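PDB 6KU8: genome polyprotein from Rhinovirus C, which includes the 3C cysteine protease, a chymotrypsin-like enzyme that probably cleaves the viral polyprotein and is bound here to the inhibitor rupintrivir. Local coordinates for residues R87-R90 with R91-P94. Sequence-based numbering, arbitrary orientation.
Sequences RDIR and RFIP
Two successive i to i+3 backbone bonds, Phe92 N to Ile89 O at 3.0 Å and Ile93 N to Arg90 O at 3.1 Å, close a short 3-10 turn through Arg90 to Phe92, each N-H arriving from above the plane of its carbonyl. A water bridges the same bend, donating to Asp88 O and accepting from Arg91 N. Asp88 opens the turn with an Asx turn: its OD1 takes the backbone N of Arg90 at 3.0 Å on the anti side, a role that suits a short carboxylate. The same oxygen receives Arg90 NE on the syn side, from the opposite face of the carboxylate, while Arg90 NH2 meets Asp88 OD2 at 2.8 Å from above the carboxylate plane. The guanidinium presents NE and NH2 along one edge, and a bend at chi3 (-68°) helps to turn that edge of Arg90 toward Asp88; the paired bonds restrain rotation of both groups. Arg90 NH1 goes on to the carbonyl of Phe182, tying the turn to the C-terminal end of the chain. In this chymotrypsin-like fold the turn lies in the connection between the two beta domains, with helix 8-17 and strand 26-34 packed against Ile89. Buried Ile89, branched and apolar, fills that junction, its CB 4.1 Å from Phe92 CD2. Phe92 has CG anti to its carbonyl carbon (chi1 -48°), which swings the ring back toward Ile89 O, CD2 nearest; its flat ring offers surfaces to Arg91 CG, over one face near the rim, to Ile160 and, edge-to-face, to Phe9. Arg87 crosses this ring at about a right angle, its long chain reaching alongside until Arg87 NH1 stands 3.9 Å from Phe92 CE2. An apolar, branched chain suits Ile93's buried place against Leu177 and Phe182, its CG1 3.7 Å from Ile89 O.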
ATOM      1  N   ARG A  87      14.900   3.671   0.032  1.00 21.79           N
ATOM      2  CA  ARG A  87      15.289   3.467  -1.355  1.00 24.60           C
ATOM      3  C   ARG A  87      14.216   4.039  -2.270  1.00 24.18           C
ATOM      4  O   ARG A  87      13.031   3.721  -2.132  1.00 23.70           O
ATOM      5  CB  ARG A  87      15.487   1.979  -1.613  1.00 28.62           C
ATOM      6  CG  ARG A  87      15.801   1.606  -3.042  1.00 35.48           C
ATOM      7  CD  ARG A  87      15.945   0.104  -3.115  1.00 40.17           C
ATOM      8  NE  ARG A  87      15.504  -0.450  -4.395  1.00 54.95           N
ATOM      9  CZ  ARG A  87      14.883  -1.622  -4.524  1.00 53.60           C
ATOM     10  NH1 ARG A  87      14.534  -2.050  -5.729  1.00 47.71           N
ATOM     11  NH2 ARG A  87      14.595  -2.360  -3.446  1.00 41.36           N
ATOM     12  N   ASP A  88      14.627   4.911  -3.184  1.00 21.30           N
ATOM     13  CA  ASP A  88      13.672   5.590  -4.052  1.00 24.42           C
ATOM     14  C   ASP A  88      13.139   4.607  -5.084  1.00 23.29           C
ATOM     15  O   ASP A  88      13.831   4.279  -6.045  1.00 24.37           O
ATOM     16  CB  ASP A  88      14.325   6.785  -4.740  1.00 28.25           C
ATOM     17  CG  ASP A  88      13.339   7.584  -5.563  1.00 25.75           C
ATOM     18  OD1 ASP A  88      12.154   7.185  -5.651  1.00 24.19           O
ATOM     19  OD2 ASP A  88      13.749   8.613  -6.137  1.00 28.65           O
ATOM     20  N   ILE A  89      11.894   4.160  -4.920  1.00 22.60           N
ATOM     21  CA  ILE A  89      11.322   3.171  -5.834  1.00 21.68           C
ATOM     22  C   ILE A  89      10.369   3.805  -6.845  1.00 21.74           C
ATOM     23  O   ILE A  89       9.658   3.088  -7.560  1.00 22.38           O
ATOM     24  CB  ILE A  89      10.633   2.053  -5.041  1.00 23.45           C
ATOM     25  CG1 ILE A  89       9.590   2.682  -4.101  1.00 20.39           C
ATOM     26  CG2 ILE A  89      11.683   1.280  -4.268  1.00 22.28           C
ATOM     27  CD1 ILE A  89       8.434   1.779  -3.691  1.00 27.42           C
ATOM     28  N   ARG A  90      10.365   5.136  -6.950  1.00 19.07           N
ATOM     29  CA  ARG A  90       9.377   5.819  -7.786  1.00 21.90           C
ATOM     30  C   ARG A  90       9.468   5.407  -9.253  1.00 21.41           C
ATOM     31  O   ARG A  90       8.458   5.426  -9.963  1.00 22.14           O
ATOM     32  CB  ARG A  90       9.542   7.333  -7.652  1.00 21.04           C
ATOM     33  CG  ARG A  90       8.902   7.907  -6.389  1.00 21.14           C
ATOM     34  CD  ARG A  90       9.202   9.400  -6.240  1.00 22.22           C
ATOM     35  NE  ARG A  90      10.619   9.649  -5.960  1.00 23.10           N
ATOM     36  CZ  ARG A  90      11.102  10.826  -5.580  1.00 22.44           C
ATOM     37  NH1 ARG A  90      10.277  11.858  -5.428  1.00 24.60           N
ATOM     38  NH2 ARG A  90      12.395  10.975  -5.344  1.00 23.34           N
ATOM     39  N   ARG A  91      10.654   5.024  -9.727  1.00 23.29           N
ATOM     40  CA  ARG A  91      10.803   4.681 -11.141  1.00 28.36           C
ATOM     41  C   ARG A  91      10.073   3.387 -11.513  1.00 27.24           C
ATOM     42  O   ARG A  91       9.874   3.118 -12.708  1.00 23.49           O
ATOM     43  CB  ARG A  91      12.296   4.587 -11.489  1.00 27.89           C
ATOM     44  CG  ARG A  91      12.807   3.176 -11.685  1.00 33.93           C
ATOM     45  CD  ARG A  91      14.347   3.101 -11.720  1.00 42.84           C
ATOM     46  NE  ARG A  91      14.903   2.846 -10.394  1.00 47.71           N
ATOM     47  CZ  ARG A  91      16.201   2.815 -10.112  1.00 52.48           C
ATOM     48  NH1 ARG A  91      17.096   3.027 -11.068  1.00 68.04           N
ATOM     49  NH2 ARG A  91      16.606   2.581  -8.869  1.00 51.78           N
ATOM     50  N   PHE A  92       9.679   2.578 -10.526  1.00 21.68           N
ATOM     51  CA  PHE A  92       8.923   1.350 -10.761  1.00 23.22           C
ATOM     52  C   PHE A  92       7.428   1.543 -10.583  1.00 19.24           C
ATOM     53  O   PHE A  92       6.658   0.610 -10.841  1.00 20.02           O
ATOM     54  CB  PHE A  92       9.402   0.236  -9.817  1.00 19.82           C
ATOM     55  CG  PHE A  92      10.893   0.083  -9.764  1.00 22.20           C
ATOM     56  CD1 PHE A  92      11.608  -0.271 -10.894  1.00 25.96           C
ATOM     57  CD2 PHE A  92      11.577   0.282  -8.573  1.00 23.50           C
ATOM     58  CE1 PHE A  92      12.985  -0.421 -10.841  1.00 28.92           C
ATOM     59  CE2 PHE A  92      12.944   0.133  -8.508  1.00 26.37           C
ATOM     60  CZ  PHE A  92      13.655  -0.219  -9.639  1.00 29.07           C
ATOM     61  N   ILE A  93       6.991   2.726 -10.152  1.00 18.78           N
ATOM     62  CA  ILE A  93       5.599   3.028  -9.930  1.00 22.00           C
ATOM     63  C   ILE A  93       4.993   3.520 -11.241  1.00 23.65           C
ATOM     64  O   ILE A  93       5.550   4.470 -11.836  1.00 25.66           O
ATOM     65  CB  ILE A  93       5.417   4.065  -8.809  1.00 22.50           C
ATOM     66  CG1 ILE A  93       5.989   3.510  -7.494  1.00 20.87           C
ATOM     67  CG2 ILE A  93       3.961   4.463  -8.642  1.00 20.19           C
ATOM     68  CD1 ILE A  93       5.748   4.405  -6.278  1.00 21.60           C
ATOM     69  N   PRO A  94       3.909   2.935 -11.737  1.00 24.40           N
ATOM     70  CA  PRO A  94       3.386   3.322 -13.052  1.00 21.62           C
ATOM     71  C   PRO A  94       2.927   4.767 -13.061  1.00 24.48           C
ATOM     72  O   PRO A  94       2.604   5.345 -12.020  1.00 20.65           O
ATOM     73  CB  PRO A  94       2.194   2.380 -13.261  1.00 22.51           C
ATOM     74  CG  PRO A  94       2.443   1.227 -12.322  1.00 25.14           C
ATOM     75  CD  PRO A  94       3.099   1.866 -11.123  1.00 22.91           C
TER
HETATM   76  O   HOH W   1      13.318   5.382  -8.523  1.00 28.07           O